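Local coordinates for periplasmic binding protein (Veillonella parvula, PDB 4N01), which probably binds a solute in the periplasm, perhaps an iron complex or a related cofactor, for delivery to an ABC transporter in the membrane, at residues A62-E75 with D84-Y97. Sequence-based numbering, arbitrary orientation.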
loop_
_atom_site.group_PDB
_atom_site.type_symbol
_atom_site.label_atom_id
_atom_site.label_comp_id
_atom_site.label_asym_id
_atom_site.label_seq_id
_atom_site.Cartn_x
_atom_site.Cartn_y
_atom_site.Cartn_z
ATOM N N ALA A 62 -4.857 17.343 18.190
ATOM C CA ALA A 62 -4.612 16.976 16.802
ATOM C C ALA A 62 -3.637 17.944 16.138
ATOM O O ALA A 62 -3.742 19.156 16.325
ATOM C CB ALA A 62 -5.921 16.935 16.028
ATOM N N PRO A 63 -2.682 17.409 15.359
ATOM C CA PRO A 63 -1.807 18.262 14.541
ATOM C C PRO A 63 -2.653 19.130 13.615
ATOM O O PRO A 63 -3.725 18.692 13.195
ATOM C CB PRO A 63 -1.015 17.248 13.712
ATOM C CG PRO A 63 -0.969 16.014 14.586
ATOM C CD PRO A 63 -2.323 15.982 15.260
ATOM N N THR A 64 -2.200 20.344 13.310
ATOM C CA THR A 64 -3.003 21.253 12.505
ATOM C C THR A 64 -2.331 21.578 11.181
ATOM O O THR A 64 -2.953 22.167 10.294
ATOM C CB THR A 64 -3.253 22.563 13.246
ATOM O OG1 THR A 64 -2.007 23.249 13.420
ATOM C CG2 THR A 64 -3.878 22.285 14.597
ATOM N N HIS A 65 -1.054 21.222 11.070
ATOM C CA HIS A 65 -0.279 21.445 9.851
ATOM C C HIS A 65 0.455 20.173 9.421
ATOM O O HIS A 65 1.691 20.145 9.353
ATOM C CB HIS A 65 0.724 22.577 10.054
ATOM C CG HIS A 65 0.097 23.933 10.113
ATOM N ND1 HIS A 65 -0.764 24.318 11.131
ATOM C CD2 HIS A 65 0.181 24.996 9.283
ATOM C CE1 HIS A 65 -1.166 25.552 10.921
ATOM N NE2 HIS A 65 -0.610 25.994 9.801
ATOM N N ALA A 66 -0.306 19.125 9.122
ATOM C CA ALA A 66 0.275 17.822 8.822
ATOM C C ALA A 66 0.705 17.735 7.360
ATOM O O ALA A 66 0.020 18.264 6.477
ATOM C CB ALA A 66 -0.724 16.731 9.129
ATOM N N VAL A 67 1.842 17.090 7.116
ATOM C CA VAL A 67 2.336 16.893 5.761
ATOM C C VAL A 67 2.441 15.406 5.477
ATOM O O VAL A 67 3.043 14.654 6.252
ATOM C CB VAL A 67 3.720 17.542 5.538
ATOM C CG1 VAL A 67 4.308 17.104 4.193
ATOM C CG2 VAL A 67 3.614 19.083 5.610
ATOM N N SER A 68 1.851 14.978 4.368
ATOM C CA SER A 68 1.982 13.593 3.957
ATOM C C SER A 68 2.975 13.494 2.801
ATOM O O SER A 68 2.801 14.142 1.769
ATOM C CB SER A 68 0.630 13.021 3.539
ATOM O OG SER A 68 0.812 11.727 2.987
HETATM N N MSE A 69 4.017 12.688 2.984
HETATM C CA MSE A 69 5.085 12.564 1.993
HETATM C C MSE A 69 4.844 11.441 0.983
HETATM O O MSE A 69 5.654 11.240 0.080
HETATM C CB MSE A 69 6.427 12.308 2.700
HETATM C CG MSE A 69 6.853 13.395 3.668
HETATM SE SE MSE A 69 7.513 15.014 2.798
HETATM C CE MSE A 69 9.364 14.440 2.480
ATOM N N SER A 70 3.749 10.697 1.137
ATOM C CA SER A 70 3.481 9.558 0.251
ATOM C C SER A 70 2.003 9.477 -0.085
ATOM O O SER A 70 1.158 9.917 0.703
ATOM C CB SER A 70 3.905 8.248 0.918
ATOM O OG SER A 70 5.258 8.319 1.357
ATOM N N GLN A 71 1.670 8.904 -1.238
ATOM C CA GLN A 71 0.264 8.838 -1.612
ATOM C C GLN A 71 -0.560 7.967 -0.666
ATOM O O GLN A 71 -1.723 8.287 -0.375
ATOM C CB GLN A 71 0.085 8.354 -3.050
ATOM C CG GLN A 71 -1.382 8.305 -3.459
ATOM C CD GLN A 71 -1.574 8.108 -4.946
ATOM O OE1 GLN A 71 -0.624 8.238 -5.732
ATOM N NE2 GLN A 71 -2.805 7.783 -5.345
ATOM N N ALA A 72 0.038 6.870 -0.199
ATOM C CA ALA A 72 -0.666 5.936 0.671
ATOM C C ALA A 72 -1.096 6.600 1.981
ATOM O O ALA A 72 -2.250 6.467 2.395
ATOM C CB ALA A 72 0.176 4.696 0.940
ATOM N N THR A 73 -0.190 7.331 2.624
ATOM C CA THR A 73 -0.565 8.037 3.844
ATOM C C THR A 73 -1.483 9.224 3.548
ATOM O O THR A 73 -2.310 9.593 4.381
ATOM C CB THR A 73 0.665 8.494 4.656
ATOM O OG1 THR A 73 1.551 9.217 3.799
ATOM C CG2 THR A 73 1.403 7.283 5.258
ATOM N N THR A 74 -1.355 9.828 2.367
ATOM C CA THR A 74 -2.304 10.872 1.958
ATOM C C THR A 74 -3.727 10.322 1.909
ATOM O O THR A 74 -4.664 10.949 2.418
ATOM C CB THR A 74 -1.942 11.475 0.590
ATOM O OG1 THR A 74 -0.764 12.276 0.723
ATOM C CG2 THR A 74 -3.084 12.349 0.049
ATOM N N GLU A 75 -3.887 9.142 1.314
ATOM C CA GLU A 75 -5.209 8.529 1.235
ATOM C C GLU A 75 -5.737 8.131 2.609
ATOM O O GLU A 75 -6.918 8.334 2.894
ATOM C CB GLU A 75 -5.237 7.376 0.204
ATOM C CG GLU A 75 -4.949 7.918 -1.208
ATOM C CD GLU A 75 -5.057 6.897 -2.337
ATOM O OE1 GLU A 75 -5.125 5.669 -2.071
ATOM O OE2 GLU A 75 -5.075 7.335 -3.518
ATOM N N ASP A 84 -8.686 19.308 6.560
ATOM C CA ASP A 84 -8.545 20.591 7.257
ATOM C C ASP A 84 -7.289 20.667 8.130
ATOM O O ASP A 84 -6.826 21.765 8.471
ATOM C CB ASP A 84 -9.777 20.901 8.111
ATOM C CG ASP A 84 -9.650 22.226 8.855
ATOM O OD1 ASP A 84 -9.443 23.274 8.192
ATOM O OD2 ASP A 84 -9.732 22.223 10.106
ATOM N N LYS A 85 -6.736 19.509 8.485
ATOM C CA LYS A 85 -5.542 19.460 9.327
ATOM C C LYS A 85 -4.254 19.310 8.511
ATOM O O LYS A 85 -3.164 19.169 9.082
ATOM C CB LYS A 85 -5.650 18.296 10.318
ATOM C CG LYS A 85 -6.903 18.340 11.192
ATOM C CD LYS A 85 -6.910 19.582 12.073
ATOM C CE LYS A 85 -8.200 19.672 12.881
ATOM N NZ LYS A 85 -8.043 19.195 14.284
HETATM N N MSE A 86 -4.385 19.315 7.184
HETATM C CA MSE A 86 -3.258 18.998 6.301
HETATM C C MSE A 86 -2.646 20.229 5.644
HETATM O O MSE A 86 -3.339 21.014 4.986
HETATM C CB MSE A 86 -3.681 17.956 5.263
HETATM C CG MSE A 86 -4.124 16.671 5.938
HETATM SE SE MSE A 86 -4.950 15.375 4.769
HETATM C CE MSE A 86 -3.376 14.999 3.674
ATOM N N ALA A 87 -1.341 20.403 5.834
ATOM C CA ALA A 87 -0.646 21.552 5.255
ATOM C C ALA A 87 -0.032 21.230 3.894
ATOM O O ALA A 87 0.373 22.126 3.159
ATOM C CB ALA A 87 0.416 22.054 6.199
ATOM N N GLY A 88 0.050 19.955 3.553
ATOM C CA GLY A 88 0.614 19.608 2.261
ATOM C C GLY A 88 0.659 18.120 1.989
ATOM O O GLY A 88 0.671 17.316 2.917
ATOM N N THR A 89 0.687 17.761 0.711
ATOM C CA THR A 89 0.911 16.373 0.309
ATOM C C THR A 89 2.043 16.318 -0.708
ATOM O O THR A 89 2.386 17.330 -1.322
ATOM C CB THR A 89 -0.325 15.750 -0.348
ATOM O OG1 THR A 89 -0.641 16.482 -1.540
ATOM C CG2 THR A 89 -1.503 15.768 0.615
ATOM N N ALA A 90 2.601 15.128 -0.907
ATOM C CA ALA A 90 3.709 14.974 -1.843
ATOM C C ALA A 90 3.706 13.610 -2.498
ATOM O O ALA A 90 3.052 12.671 -2.024
ATOM C CB ALA A 90 5.032 15.213 -1.149
ATOM N N PHE A 91 4.445 13.522 -3.597
ATOM C CA PHE A 91 4.735 12.262 -4.262
ATOM C C PHE A 91 3.494 11.445 -4.629
ATOM O O PHE A 91 3.398 10.261 -4.299
ATOM C CB PHE A 91 5.717 11.438 -3.425
ATOM C CG PHE A 91 6.782 10.769 -4.240
ATOM C CD1 PHE A 91 8.122 10.903 -3.900
ATOM C CD2 PHE A 91 6.444 10.014 -5.354
ATOM C CE1 PHE A 91 9.109 10.296 -4.662
ATOM C CE2 PHE A 91 7.424 9.397 -6.119
ATOM C CZ PHE A 91 8.758 9.539 -5.770
ATOM N N LYS A 92 2.549 12.077 -5.320
ATOM C CA LYS A 92 1.425 11.341 -5.894
ATOM C C LYS A 92 1.975 10.356 -6.935
ATOM O O LYS A 92 2.794 10.741 -7.772
ATOM C CB LYS A 92 0.452 12.318 -6.559
ATOM C CG LYS A 92 -0.680 11.634 -7.317
ATOM C CD LYS A 92 -1.659 12.657 -7.893
ATOM C CE LYS A 92 -2.722 11.968 -8.745
ATOM N NZ LYS A 92 -3.299 12.871 -9.784
ATOM N N GLU A 93 1.545 9.096 -6.877
ATOM C CA GLU A 93 2.068 8.056 -7.783
ATOM C C GLU A 93 1.084 7.622 -8.859
ATOM O O GLU A 93 1.482 7.136 -9.918
ATOM C CB GLU A 93 2.480 6.806 -6.992
ATOM C CG GLU A 93 3.641 7.009 -6.043
ATOM C CD GLU A 93 3.863 5.810 -5.142
ATOM O OE1 GLU A 93 3.732 4.657 -5.622
ATOM O OE2 GLU A 93 4.158 6.018 -3.944
ATOM N N GLU A 94 -0.203 7.766 -8.574
ATOM C CA GLU A 94 -1.252 7.293 -9.476
ATOM C C GLU A 94 -2.519 8.062 -9.159
ATOM O O GLU A 94 -2.527 8.854 -8.213
ATOM C CB GLU A 94 -1.472 5.781 -9.300
ATOM C CG GLU A 94 -1.527 5.306 -7.849
ATOM C CD GLU A 94 -1.849 3.812 -7.706
ATOM O OE1 GLU A 94 -3.037 3.441 -7.863
ATOM O OE2 GLU A 94 -0.923 3.002 -7.421
ATOM N N GLU A 95 -3.583 7.842 -9.939
ATOM C CA GLU A 95 -4.862 8.517 -9.703
ATOM C C GLU A 95 -5.311 8.323 -8.259
ATOM O O GLU A 95 -5.257 7.212 -7.727
ATOM C CB GLU A 95 -5.954 7.993 -10.649
ATOM C CG GLU A 95 -7.313 8.694 -10.485
ATOM C CD GLU A 95 -8.464 7.967 -11.172
ATOM O OE1 GLU A 95 -8.418 6.721 -11.286
ATOM O OE2 GLU A 95 -9.428 8.643 -11.593
ATOM N N ILE A 96 -5.740 9.412 -7.629
ATOM C CA ILE A 96 -6.226 9.358 -6.252
ATOM C C ILE A 96 -7.470 8.473 -6.223
ATOM O O ILE A 96 -8.274 8.508 -7.153
ATOM C CB ILE A 96 -6.582 10.772 -5.757
ATOM C CG1 ILE A 96 -5.331 11.656 -5.811
ATOM C CG2 ILE A 96 -7.167 10.732 -4.341
ATOM C CD1 ILE A 96 -4.159 11.097 -5.034
ATOM N N TYR A 97 -7.599 7.644 -5.193
ATOM C CA TYR A 97 -8.789 6.815 -4.999
ATOM C C TYR A 97 -10.025 7.712 -5.147
ATOM O O TYR A 97 -10.167 8.703 -4.426
ATOM C CB TYR A 97 -8.715 6.206 -3.597
ATOM C CG TYR A 97 -9.627 5.035 -3.342
ATOM C CD1 TYR A 97 -9.730 3.994 -4.260
ATOM C CD2 TYR A 97 -10.363 4.952 -2.164
ATOM C CE1 TYR A 97 -10.561 2.908 -4.019
ATOM C CE2 TYR A 97 -11.195 3.874 -1.917
ATOM C CZ TYR A 97 -11.288 2.858 -2.846
ATOM O OH TYR A 97 -12.107 1.778 -2.616
HETATM O O HOH W 1 -5.397 23.057 10.354
HETATM O O HOH W 2 4.063 8.166 -2.816
HETATM O O HOH W 3 2.266 5.527 -1.539
HETATM O O HOH W 4 0.433 12.434 -1.852
#
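The carboxylate of Glu75 is met at OE2 from opposite faces of its plane, by Tyr97 N on one (3.0 Å) and by the Gln71 amide on the other. Glu75 OE2 lies in the amide plane of Gln71, 2.9 Å from Gln71 NE2. Arg319 adds a salt bridge to OE2, probably favouring its charged form. Gln71 OE1 takes Glu94 N on a lone pair in the carbonyl plane and, almost head-on, Glu93 N at 2.6 Å. Gln71 reaches this turn with CG opposite its backbone N (chi1 -179°) and an extended chain; Ile96 CD1 packs against Gln71 NE2 at 3.6 Å. With an alanine here, the Glu93 and Glu94 amides would probably lose their shared acceptor, and the loop after strand 86-90 would be freer to move. This lies beyond the C-terminal ends of the parallel strands of a beta-alpha-beta unit (strand 66-68, helix 71-79, strand 86-90), neighbours in a five-stranded sheet. Between them Ser68 N donates to Gly88 O (3.0 Å), and a beta bulge at Ala87 lets Ala66 O accept from Ala87 N and, weakly, Gly88 N. Where the helix faces strand 86-90, Thr74 crosses Thr89 at about a right angle, Thr74 OG1 3.6 Å from Thr89 CG2.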